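Local coordinates for TlmII (Streptoalloteichus hindustanus, PDB 4HVM), which is a tallysomycin biosynthesis protein of the condensation-domain family, related to CoA-dependent acyltransferases, and may bind phosphopantetheine, at residues E387-I395 / S420-V431; R219-L230 / L447-V458. All coordinates share one frame; numbering follows the deposited sequence.

In the fold
Contact 1 joins the two halves of a condensation-domain fold: strand 385-388 edges the five-stranded sheet built mainly from the N-terminal part, whereas hairpin 417-434 belongs to the six-stranded sheet of the other half. Contact 2 lies within that second half, where helix 445-459 covers strand 216-223 and the helix after it. Their centres are 15 Å apart, and the sheet connects them. Strands 427-434 and 216-223 are antiparallel neighbours, with probable hydrogen bonds M428 O to V222 N (2.6 Å) and I430 N to L220 O (2.9 Å). A sulfate, probably from the crystallisation liquor, lies about 4 Å from the side chain of I395 in contact 1.

Contact 1. Residues E387-I395 / S420-V431; sequences ELFREADLI and SVGELGEDMVIV
E391 and A392, at the start of the short helix 391-394, meet the first strand of a beta hairpin whose type II' turn runs from L424 to D427. The side chain of E391 leaves with CG anti to the backbone N (chi1 -173°) and stays extended, which carries its carboxylate across E423 obliquely. There E391 OE1 accepts from E423 N at 2.9 Å through its anti lone pair, and the 173° angle at the hydrogen makes the bond nearly straight. The other oxygen, OE2, is hydrogen-bonded to the hydroxyl of Y151, so one carboxylate ties the hairpin to helix 147-161. With an alanine here, the N-H of E423 and the hydroxyl of Y151 would probably both lose this partner, and the hairpin its tie to helix 147-161. A second bond, bent to 136°, runs from A392 N to E423 O at 3.0 Å. G422 has no side chain to hold the helix off, so G422 CA can lie 4.2 Å from A392 CA, and the A392 methyl reaches V429 on the second strand, CB to CB at 3.7 Å, while L424 CD1 approaches it from the turn end. L388 stands at about a right angle to E423, its CD2 3.6 Å from CD of the carboxylate. On the side away from the hairpin, F389 packs on helix 98-110 and D393 O is hydrogen-bonded to R107, evidence that 387-395 is fastened to the N-terminal half. At the far end of the contact I395 sets its branch CG2 3.3 Å from S420 OG, and its CD1 lies 3.6 Å from V421 O.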
loop_
_atom_site.group_PDB
_atom_site.type_symbol
_atom_site.label_atom_id
_atom_site.label_comp_id
_atom_site.label_asym_id
_atom_site.label_seq_id
_atom_site.Cartn_x
_atom_site.Cartn_y
_atom_site.Cartn_z
ATOM N N GLU A 387 -17.058 7.679 -7.942
ATOM C CA GLU A 387 -15.868 8.338 -7.415
ATOM C C GLU A 387 -15.281 7.528 -6.269
ATOM O O GLU A 387 -15.938 6.639 -5.728
ATOM C CB GLU A 387 -16.208 9.748 -6.928
ATOM C CG GLU A 387 -17.210 9.780 -5.774
ATOM C CD GLU A 387 -17.659 11.185 -5.418
ATOM O OE1 GLU A 387 -18.147 11.387 -4.285
ATOM O OE2 GLU A 387 -17.536 12.085 -6.274
ATOM N N LEU A 388 -14.039 7.832 -5.909
ATOM C CA LEU A 388 -13.399 7.188 -4.770
ATOM C C LEU A 388 -14.126 7.588 -3.493
ATOM O O LEU A 388 -14.605 8.715 -3.373
ATOM C CB LEU A 388 -11.922 7.578 -4.687
ATOM C CG LEU A 388 -10.907 6.695 -5.422
ATOM C CD1 LEU A 388 -11.214 6.594 -6.909
ATOM C CD2 LEU A 388 -9.497 7.218 -5.198
ATOM N N PHE A 389 -14.215 6.662 -2.545
ATOM C CA PHE A 389 -14.951 6.916 -1.313
ATOM C C PHE A 389 -14.043 7.066 -0.097
ATOM O O PHE A 389 -13.503 6.080 0.406
ATOM C CB PHE A 389 -15.994 5.822 -1.062
ATOM C CG PHE A 389 -16.717 5.974 0.244
ATOM C CD1 PHE A 389 -17.573 7.043 0.454
ATOM C CD2 PHE A 389 -16.532 5.060 1.267
ATOM C CE1 PHE A 389 -18.235 7.195 1.657
ATOM C CE2 PHE A 389 -17.193 5.207 2.472
ATOM C CZ PHE A 389 -18.044 6.275 2.668
ATOM N N ARG A 390 -13.888 8.308 0.359
ATOM C CA ARG A 390 -13.169 8.623 1.594
ATOM C C ARG A 390 -11.834 7.895 1.713
ATOM O O ARG A 390 -11.505 7.367 2.774
ATOM C CB ARG A 390 -14.041 8.309 2.817
ATOM C CG ARG A 390 -15.323 9.127 2.915
ATOM C CD ARG A 390 -15.067 10.525 3.463
ATOM N NE ARG A 390 -16.308 11.281 3.614
ATOM C CZ ARG A 390 -17.071 11.260 4.704
ATOM N NH1 ARG A 390 -16.723 10.519 5.748
ATOM N NH2 ARG A 390 -18.184 11.980 4.750
ATOM N N GLU A 391 -11.077 7.859 0.621
ATOM C CA GLU A 391 -9.805 7.143 0.597
ATOM C C GLU A 391 -8.860 7.604 1.705
ATOM O O GLU A 391 -8.139 6.799 2.290
ATOM C CB GLU A 391 -9.132 7.286 -0.770
ATOM C CG GLU A 391 -7.888 6.427 -0.939
ATOM C CD GLU A 391 -7.268 6.564 -2.317
ATOM O OE1 GLU A 391 -6.973 7.705 -2.732
ATOM O OE2 GLU A 391 -7.081 5.526 -2.987
ATOM N N ALA A 392 -8.888 8.901 1.998
ATOM C CA ALA A 392 -8.047 9.482 3.040
ATOM C C ALA A 392 -8.359 8.926 4.427
ATOM O O ALA A 392 -7.475 8.828 5.277
ATOM C CB ALA A 392 -8.183 10.989 3.040
ATOM N N ASP A 393 -9.619 8.569 4.648
ATOM C CA ASP A 393 -10.056 8.074 5.950
ATOM C C ASP A 393 -9.948 6.552 6.053
ATOM O O ASP A 393 -9.866 6.001 7.150
ATOM C CB ASP A 393 -11.489 8.529 6.252
ATOM C CG ASP A 393 -11.593 10.029 6.460
ATOM O OD1 ASP A 393 -10.595 10.644 6.903
ATOM O OD2 ASP A 393 -12.676 10.591 6.189
ATOM N N LEU A 394 -9.943 5.876 4.909
ATOM C CA LEU A 394 -9.847 4.423 4.892
ATOM C C LEU A 394 -8.397 3.961 4.957
ATOM O O LEU A 394 -8.122 2.825 5.334
ATOM C CB LEU A 394 -10.541 3.845 3.660
ATOM C CG LEU A 394 -12.064 3.849 3.710
ATOM C CD1 LEU A 394 -12.651 3.378 2.390
ATOM C CD2 LEU A 394 -12.550 2.978 4.855
ATOM N N ILE A 395 -7.473 4.841 4.584
ATOM C CA ILE A 395 -6.049 4.546 4.716
ATOM C C ILE A 395 -5.637 4.552 6.186
ATOM O O ILE A 395 -5.647 5.595 6.840
ATOM C CB ILE A 395 -5.180 5.555 3.942
ATOM C CG1 ILE A 395 -5.338 5.341 2.440
ATOM C CG2 ILE A 395 -3.723 5.403 4.323
ATOM C CD1 ILE A 395 -4.574 6.338 1.604
ATOM N N SER A 420 1.463 8.669 4.252
ATOM C CA SER A 420 0.603 8.134 3.204
ATOM C C SER A 420 -0.273 9.229 2.601
ATOM O O SER A 420 -0.571 10.224 3.260
ATOM C CB SER A 420 -0.275 7.014 3.761
ATOM O OG SER A 420 -1.060 6.435 2.733
ATOM N N VAL A 421 -0.680 9.050 1.347
ATOM C CA VAL A 421 -1.499 10.054 0.666
ATOM C C VAL A 421 -2.776 9.446 0.095
ATOM O O VAL A 421 -2.728 8.434 -0.601
ATOM C CB VAL A 421 -0.719 10.747 -0.468
ATOM C CG1 VAL A 421 -1.491 11.953 -0.984
ATOM C CG2 VAL A 421 0.651 11.177 0.018
ATOM N N GLY A 422 -3.914 10.068 0.387
ATOM C CA GLY A 422 -5.196 9.568 -0.076
ATOM C C GLY A 422 -6.113 10.666 -0.580
ATOM O O GLY A 422 -6.058 11.801 -0.105
ATOM N N GLU A 423 -6.961 10.324 -1.547
ATOM C CA GLU A 423 -7.905 11.279 -2.117
ATOM C C GLU A 423 -8.988 11.683 -1.126
ATOM O O GLU A 423 -9.334 10.926 -0.220
ATOM C CB GLU A 423 -8.575 10.704 -3.369
ATOM C CG GLU A 423 -7.756 10.792 -4.646
ATOM C CD GLU A 423 -8.615 10.657 -5.892
ATOM O OE1 GLU A 423 -8.047 10.458 -6.988
ATOM O OE2 GLU A 423 -9.859 10.756 -5.773
ATOM N N LEU A 424 -9.523 12.884 -1.317
ATOM C CA LEU A 424 -10.678 13.355 -0.563
ATOM C C LEU A 424 -11.333 14.485 -1.343
ATOM O O LEU A 424 -10.886 15.630 -1.280
ATOM C CB LEU A 424 -10.265 13.854 0.817
ATOM C CG LEU A 424 -11.413 14.050 1.804
ATOM C CD1 LEU A 424 -11.882 12.712 2.360
ATOM C CD2 LEU A 424 -10.990 14.986 2.910
ATOM N N GLY A 425 -12.393 14.164 -2.077
ATOM C CA GLY A 425 -12.964 15.111 -3.017
ATOM C C GLY A 425 -11.986 15.326 -4.156
ATOM O O GLY A 425 -11.399 14.372 -4.663
ATOM N N GLU A 426 -11.801 16.579 -4.557
ATOM C CA GLU A 426 -10.816 16.899 -5.579
ATOM C C GLU A 426 -9.507 17.310 -4.921
ATOM O O GLU A 426 -8.712 18.040 -5.508
ATOM C CB GLU A 426 -11.316 18.020 -6.492
ATOM C CG GLU A 426 -12.513 17.651 -7.352
ATOM C CD GLU A 426 -13.839 17.929 -6.667
ATOM O OE1 GLU A 426 -14.287 19.096 -6.686
ATOM O OE2 GLU A 426 -14.434 16.980 -6.115
ATOM N N ASP A 427 -9.292 16.843 -3.694
ATOM C CA ASP A 427 -8.076 17.162 -2.954
ATOM C C ASP A 427 -7.312 15.900 -2.568
ATOM O O ASP A 427 -7.858 14.799 -2.606
ATOM C CB ASP A 427 -8.413 17.958 -1.691
ATOM C CG ASP A 427 -9.103 19.271 -1.996
ATOM O OD1 ASP A 427 -8.797 19.873 -3.048
ATOM O OD2 ASP A 427 -9.951 19.702 -1.183
HETATM N N MSE A 428 -6.046 16.069 -2.203
HETATM C CA MSE A 428 -5.240 14.978 -1.678
HETATM C C MSE A 428 -4.960 15.250 -0.207
HETATM O O MSE A 428 -4.665 16.384 0.174
HETATM C CB MSE A 428 -3.923 14.867 -2.446
HETATM C CG MSE A 428 -4.090 14.490 -3.906
HETATM SE SE MSE A 428 -4.781 12.676 -4.099
HETATM C CE MSE A 428 -3.108 11.677 -4.185
ATOM N N VAL A 429 -5.065 14.217 0.620
ATOM C CA VAL A 429 -4.799 14.368 2.044
ATOM C C VAL A 429 -3.583 13.552 2.459
ATOM O O VAL A 429 -3.542 12.339 2.261
ATOM C CB VAL A 429 -6.012 13.958 2.895
ATOM C CG1 VAL A 429 -5.672 14.015 4.378
ATOM C CG2 VAL A 429 -7.190 14.853 2.586
ATOM N N ILE A 430 -2.593 14.230 3.026
ATOM C CA ILE A 430 -1.400 13.567 3.534
ATOM C C ILE A 430 -1.606 13.112 4.979
ATOM O O ILE A 430 -1.757 13.932 5.882
ATOM C CB ILE A 430 -0.177 14.496 3.461
ATOM C CG1 ILE A 430 0.092 14.902 2.013
ATOM C CG2 ILE A 430 1.038 13.815 4.054
ATOM C CD1 ILE A 430 1.257 15.861 1.851
ATOM N N VAL A 431 -1.621 11.800 5.193
ATOM C CA VAL A 431 -1.813 11.259 6.534
ATOM C C VAL A 431 -0.477 10.858 7.155
ATOM O O VAL A 431 0.228 9.995 6.634
ATOM C CB VAL A 431 -2.761 10.049 6.532
ATOM C CG1 VAL A 431 -3.007 9.579 7.950
ATOM C CG2 VAL A 431 -4.073 10.402 5.853
#

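Contact 2. Residues R219-L230 / L447-V458; sequences RLRVPGSRWQAL and LDGLDAAMAQAV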
loop_
_atom_site.group_PDB
_atom_site.type_symbol
_atom_site.label_atom_id
_atom_site.label_comp_id
_atom_site.label_asym_id
_atom_site.label_seq_id
_atom_site.Cartn_x
_atom_site.Cartn_y
_atom_site.Cartn_z
ATOM N N ARG A 219 -2.898 15.318 9.824
ATOM C CA ARG A 219 -3.319 15.383 8.426
ATOM C C ARG A 219 -3.131 16.766 7.811
ATOM O O ARG A 219 -3.356 17.788 8.462
ATOM C CB ARG A 219 -4.778 14.944 8.284
ATOM C CG ARG A 219 -5.010 13.487 8.627
ATOM C CD ARG A 219 -6.473 13.103 8.492
ATOM N NE ARG A 219 -6.711 11.738 8.953
ATOM C CZ ARG A 219 -6.922 11.408 10.222
ATOM N NH1 ARG A 219 -6.923 12.347 11.160
ATOM N NH2 ARG A 219 -7.127 10.141 10.556
ATOM N N LEU A 220 -2.707 16.779 6.552
ATOM C CA LEU A 220 -2.570 18.005 5.782
ATOM C C LEU A 220 -3.320 17.872 4.464
ATOM O O LEU A 220 -2.940 17.077 3.604
ATOM C CB LEU A 220 -1.095 18.299 5.505
ATOM C CG LEU A 220 -0.813 19.473 4.557
ATOM C CD1 LEU A 220 -1.254 20.789 5.180
ATOM C CD2 LEU A 220 0.654 19.513 4.178
ATOM N N ARG A 221 -4.387 18.647 4.304
ATOM C CA ARG A 221 -5.170 18.600 3.078
ATOM C C ARG A 221 -4.536 19.480 2.014
ATOM O O ARG A 221 -4.389 20.685 2.207
ATOM C CB ARG A 221 -6.607 19.053 3.328
ATOM C CG ARG A 221 -7.564 18.705 2.198
ATOM C CD ARG A 221 -8.908 19.378 2.390
ATOM N NE ARG A 221 -8.805 20.823 2.223
ATOM C CZ ARG A 221 -9.555 21.708 2.868
ATOM N NH1 ARG A 221 -10.471 21.304 3.740
ATOM N NH2 ARG A 221 -9.383 23.003 2.644
ATOM N N VAL A 222 -4.166 18.871 0.894
ATOM C CA VAL A 222 -3.543 19.590 -0.208
ATOM C C VAL A 222 -4.516 19.703 -1.370
ATOM O O VAL A 222 -5.110 18.707 -1.780
ATOM C CB VAL A 222 -2.261 18.878 -0.682
ATOM C CG1 VAL A 222 -1.778 19.456 -1.997
ATOM C CG2 VAL A 222 -1.177 18.972 0.379
ATOM N N PRO A 223 -4.699 20.925 -1.892
ATOM C CA PRO A 223 -5.543 21.127 -3.073
ATOM C C PRO A 223 -5.039 20.272 -4.227
ATOM O O PRO A 223 -3.830 20.217 -4.452
ATOM C CB PRO A 223 -5.343 22.609 -3.391
ATOM C CG PRO A 223 -4.971 23.228 -2.088
ATOM C CD PRO A 223 -4.143 22.192 -1.385
ATOM N N GLY A 224 -5.955 19.615 -4.934
ATOM C CA GLY A 224 -5.606 18.715 -6.018
ATOM C C GLY A 224 -4.676 19.320 -7.049
ATOM O O GLY A 224 -3.792 18.646 -7.576
ATOM N N SER A 225 -4.870 20.603 -7.329
ATOM C CA SER A 225 -4.041 21.309 -8.293
ATOM C C SER A 225 -2.587 21.381 -7.829
ATOM O O SER A 225 -1.661 21.244 -8.631
ATOM C CB SER A 225 -4.597 22.713 -8.520
ATOM O OG SER A 225 -3.849 23.407 -9.499
ATOM N N ARG A 226 -2.397 21.594 -6.530
ATOM C CA ARG A 226 -1.064 21.662 -5.941
ATOM C C ARG A 226 -0.357 20.318 -6.062
ATOM O O ARG A 226 0.830 20.250 -6.380
ATOM C CB ARG A 226 -1.156 22.067 -4.469
ATOM C CG ARG A 226 0.174 22.055 -3.740
ATOM C CD ARG A 226 1.071 23.184 -4.214
ATOM N NE ARG A 226 0.375 24.467 -4.204
ATOM C CZ ARG A 226 0.168 25.199 -3.113
ATOM N NH1 ARG A 226 0.600 24.777 -1.929
ATOM N NH2 ARG A 226 -0.478 26.355 -3.202
ATOM N N TRP A 227 -1.100 19.246 -5.812
ATOM C CA TRP A 227 -0.537 17.905 -5.882
ATOM C C TRP A 227 -0.133 17.519 -7.304
ATOM O O TRP A 227 0.892 16.870 -7.507
ATOM C CB TRP A 227 -1.522 16.881 -5.317
ATOM C CG TRP A 227 -0.972 15.481 -5.259
ATOM C CD1 TRP A 227 -1.258 14.448 -6.104
ATOM C CD2 TRP A 227 -0.035 14.969 -4.303
ATOM N NE1 TRP A 227 -0.561 13.324 -5.731
ATOM C CE2 TRP A 227 0.198 13.617 -4.627
ATOM C CE3 TRP A 227 0.626 15.522 -3.202
ATOM C CZ2 TRP A 227 1.063 12.812 -3.892
ATOM C CZ3 TRP A 227 1.485 14.721 -2.474
ATOM C CH2 TRP A 227 1.695 13.381 -2.821
ATOM N N GLN A 228 -0.937 17.918 -8.283
ATOM C CA GLN A 228 -0.660 17.583 -9.676
ATOM C C GLN A 228 0.598 18.275 -10.190
ATOM O O GLN A 228 1.442 17.647 -10.829
ATOM C CB GLN A 228 -1.863 17.914 -10.561
ATOM C CG GLN A 228 -3.053 17.012 -10.320
ATOM C CD GLN A 228 -2.714 15.553 -10.542
ATOM O OE1 GLN A 228 -1.966 15.210 -11.459
ATOM N NE2 GLN A 228 -3.256 14.685 -9.696
ATOM N N ALA A 229 0.726 19.566 -9.899
ATOM C CA ALA A 229 1.874 20.340 -10.356
ATOM C C ALA A 229 3.163 19.818 -9.734
ATOM O O ALA A 229 4.243 19.951 -10.309
ATOM C CB ALA A 229 1.687 21.805 -10.029
ATOM N N LEU A 230 3.037 19.224 -8.553
ATOM C CA LEU A 230 4.175 18.648 -7.850
ATOM C C LEU A 230 4.472 17.247 -8.372
ATOM O O LEU A 230 5.621 16.905 -8.652
ATOM C CB LEU A 230 3.892 18.592 -6.348
ATOM C CG LEU A 230 5.034 18.120 -5.451
ATOM C CD1 LEU A 230 6.089 19.203 -5.340
ATOM C CD2 LEU A 230 4.508 17.736 -4.082
ATOM N N LEU A 447 4.264 18.731 8.981
ATOM C CA LEU A 447 3.256 19.024 7.967
ATOM C C LEU A 447 3.218 20.494 7.558
ATOM O O LEU A 447 2.878 20.816 6.420
ATOM C CB LEU A 447 1.872 18.559 8.421
ATOM C CG LEU A 447 1.696 17.042 8.514
ATOM C CD1 LEU A 447 0.238 16.688 8.734
ATOM C CD2 LEU A 447 2.234 16.356 7.271
ATOM N N ASP A 448 3.560 21.383 8.486
ATOM C CA ASP A 448 3.681 22.798 8.165
ATOM C C ASP A 448 4.924 23.019 7.313
ATOM O O ASP A 448 4.972 23.938 6.494
ATOM C CB ASP A 448 3.756 23.649 9.434
ATOM C CG ASP A 448 2.429 23.729 10.165
ATOM O OD1 ASP A 448 1.481 24.336 9.620
ATOM O OD2 ASP A 448 2.340 23.201 11.295
ATOM N N GLY A 449 5.926 22.168 7.512
ATOM C CA GLY A 449 7.151 22.226 6.735
ATOM C C GLY A 449 6.951 21.748 5.309
ATOM O O GLY A 449 7.403 22.391 4.361
ATOM N N LEU A 450 6.274 20.614 5.159
ATOM C CA LEU A 450 5.962 20.077 3.841
ATOM C C LEU A 450 5.079 21.034 3.054
ATOM O O LEU A 450 5.272 21.218 1.854
ATOM C CB LEU A 450 5.262 18.724 3.956
ATOM C CG LEU A 450 6.065 17.518 4.436
ATOM C CD1 LEU A 450 5.240 16.246 4.311
ATOM C CD2 LEU A 450 7.358 17.391 3.656
ATOM N N ASP A 451 4.108 21.635 3.737
ATOM C CA ASP A 451 3.157 22.542 3.102
ATOM C C ASP A 451 3.852 23.733 2.452
ATOM O O ASP A 451 3.559 24.084 1.311
ATOM C CB ASP A 451 2.119 23.023 4.118
ATOM C CG ASP A 451 1.004 23.822 3.479
ATOM O OD1 ASP A 451 0.757 23.651 2.266
ATOM O OD2 ASP A 451 0.368 24.621 4.197
ATOM N N ALA A 452 4.776 24.344 3.184
ATOM C CA ALA A 452 5.530 25.476 2.665
ATOM C C ALA A 452 6.472 25.029 1.558
ATOM O O ALA A 452 6.611 25.705 0.538
ATOM C CB ALA A 452 6.309 26.148 3.779
ATOM N N ALA A 453 7.112 23.884 1.763
ATOM C CA ALA A 453 8.083 23.373 0.807
ATOM C C ALA A 453 7.421 23.002 -0.516
ATOM O O ALA A 453 7.997 23.212 -1.584
ATOM C CB ALA A 453 8.822 22.179 1.391
HETATM N N MSE A 454 6.209 22.458 -0.445
HETATM C CA MSE A 454 5.468 22.088 -1.647
HETATM C C MSE A 454 5.110 23.314 -2.475
HETATM O O MSE A 454 5.274 23.319 -3.696
HETATM C CB MSE A 454 4.204 21.309 -1.287
HETATM C CG MSE A 454 4.433 19.828 -1.063
HETATM SE SE MSE A 454 2.786 18.867 -0.704
HETATM C CE MSE A 454 2.369 19.679 1.011
ATOM N N ALA A 455 4.622 24.354 -1.804
ATOM C CA ALA A 455 4.296 25.610 -2.465
ATOM C C ALA A 455 5.517 26.171 -3.179
ATOM O O ALA A 455 5.425 26.621 -4.319
ATOM C CB ALA A 455 3.763 26.617 -1.461
ATOM N N GLN A 456 6.660 26.124 -2.503
ATOM C CA GLN A 456 7.913 26.597 -3.072
ATOM C C GLN A 456 8.333 25.747 -4.267
ATOM O O GLN A 456 8.794 26.275 -5.279
ATOM C CB GLN A 456 9.013 26.584 -2.012
ATOM C CG GLN A 456 10.344 27.111 -2.499
ATOM C CD GLN A 456 10.267 28.559 -2.926
ATOM O OE1 GLN A 456 10.210 29.462 -2.090
ATOM N NE2 GLN A 456 10.265 28.791 -4.233
ATOM N N ALA A 457 8.167 24.433 -4.149
ATOM C CA ALA A 457 8.592 23.513 -5.201
ATOM C C ALA A 457 7.844 23.732 -6.512
ATOM O O ALA A 457 8.388 23.499 -7.592
ATOM C CB ALA A 457 8.440 22.070 -4.744
ATOM N N VAL A 458 6.597 24.177 -6.414
ATOM C CA VAL A 458 5.795 24.451 -7.597
ATOM C C VAL A 458 6.084 25.856 -8.120
ATOM O O VAL A 458 6.146 26.077 -9.331
ATOM C CB VAL A 458 4.290 24.300 -7.300
ATOM C CG1 VAL A 458 3.464 24.649 -8.527
ATOM C CG2 VAL A 458 3.985 22.886 -6.829
#
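The guanidinium of R226 lies with one face over A455 CB, 3.7 Å from NH1, and has D451 OD1 at its edge, near its plane. D451 OD1 is 4.3 Å from R226 NH1, so the opposite charges are close but fall short of a salt bridge. Bends at chi2 and chi3 turn the arginine chain along helix 445-459, and it enters as a knob into the hole formed by D451, M454, A455 and V458. Beside it A229 CB meets V458 CG1 at 3.7 Å. Deeper in, selenomethionine M454 serves both elements of 219-230. Its CE and the CD2 of L220 come tip to tip at 3.6 Å, V222 CG2 touches the same methyl, and L230 lies at about a right angle to the chain, its CD2 3.7 Å from M454 CG. The other branch of L230, CD1, rests on A457 CB, and F314 of helix 314-330 touches both of these residues. L447 closes the opposite end of the interface, its CD1 3.8 Å from L220 CB. No hydrogen bond crosses between the segments; they meet mainly through apolar packing, some of it against backbone atoms. The axis of helix 447-458 passes 9.2 Å from that of strand 219-223, at only 19° to it, the near-parallel alignment of a helix laid on a sheet, and crosses helix 224-230 at 60°. A late helix covering the edge strand of a mixed sheet in this way is consistent with the layered alpha/beta lobe of condensation domains and their acyltransferase relatives.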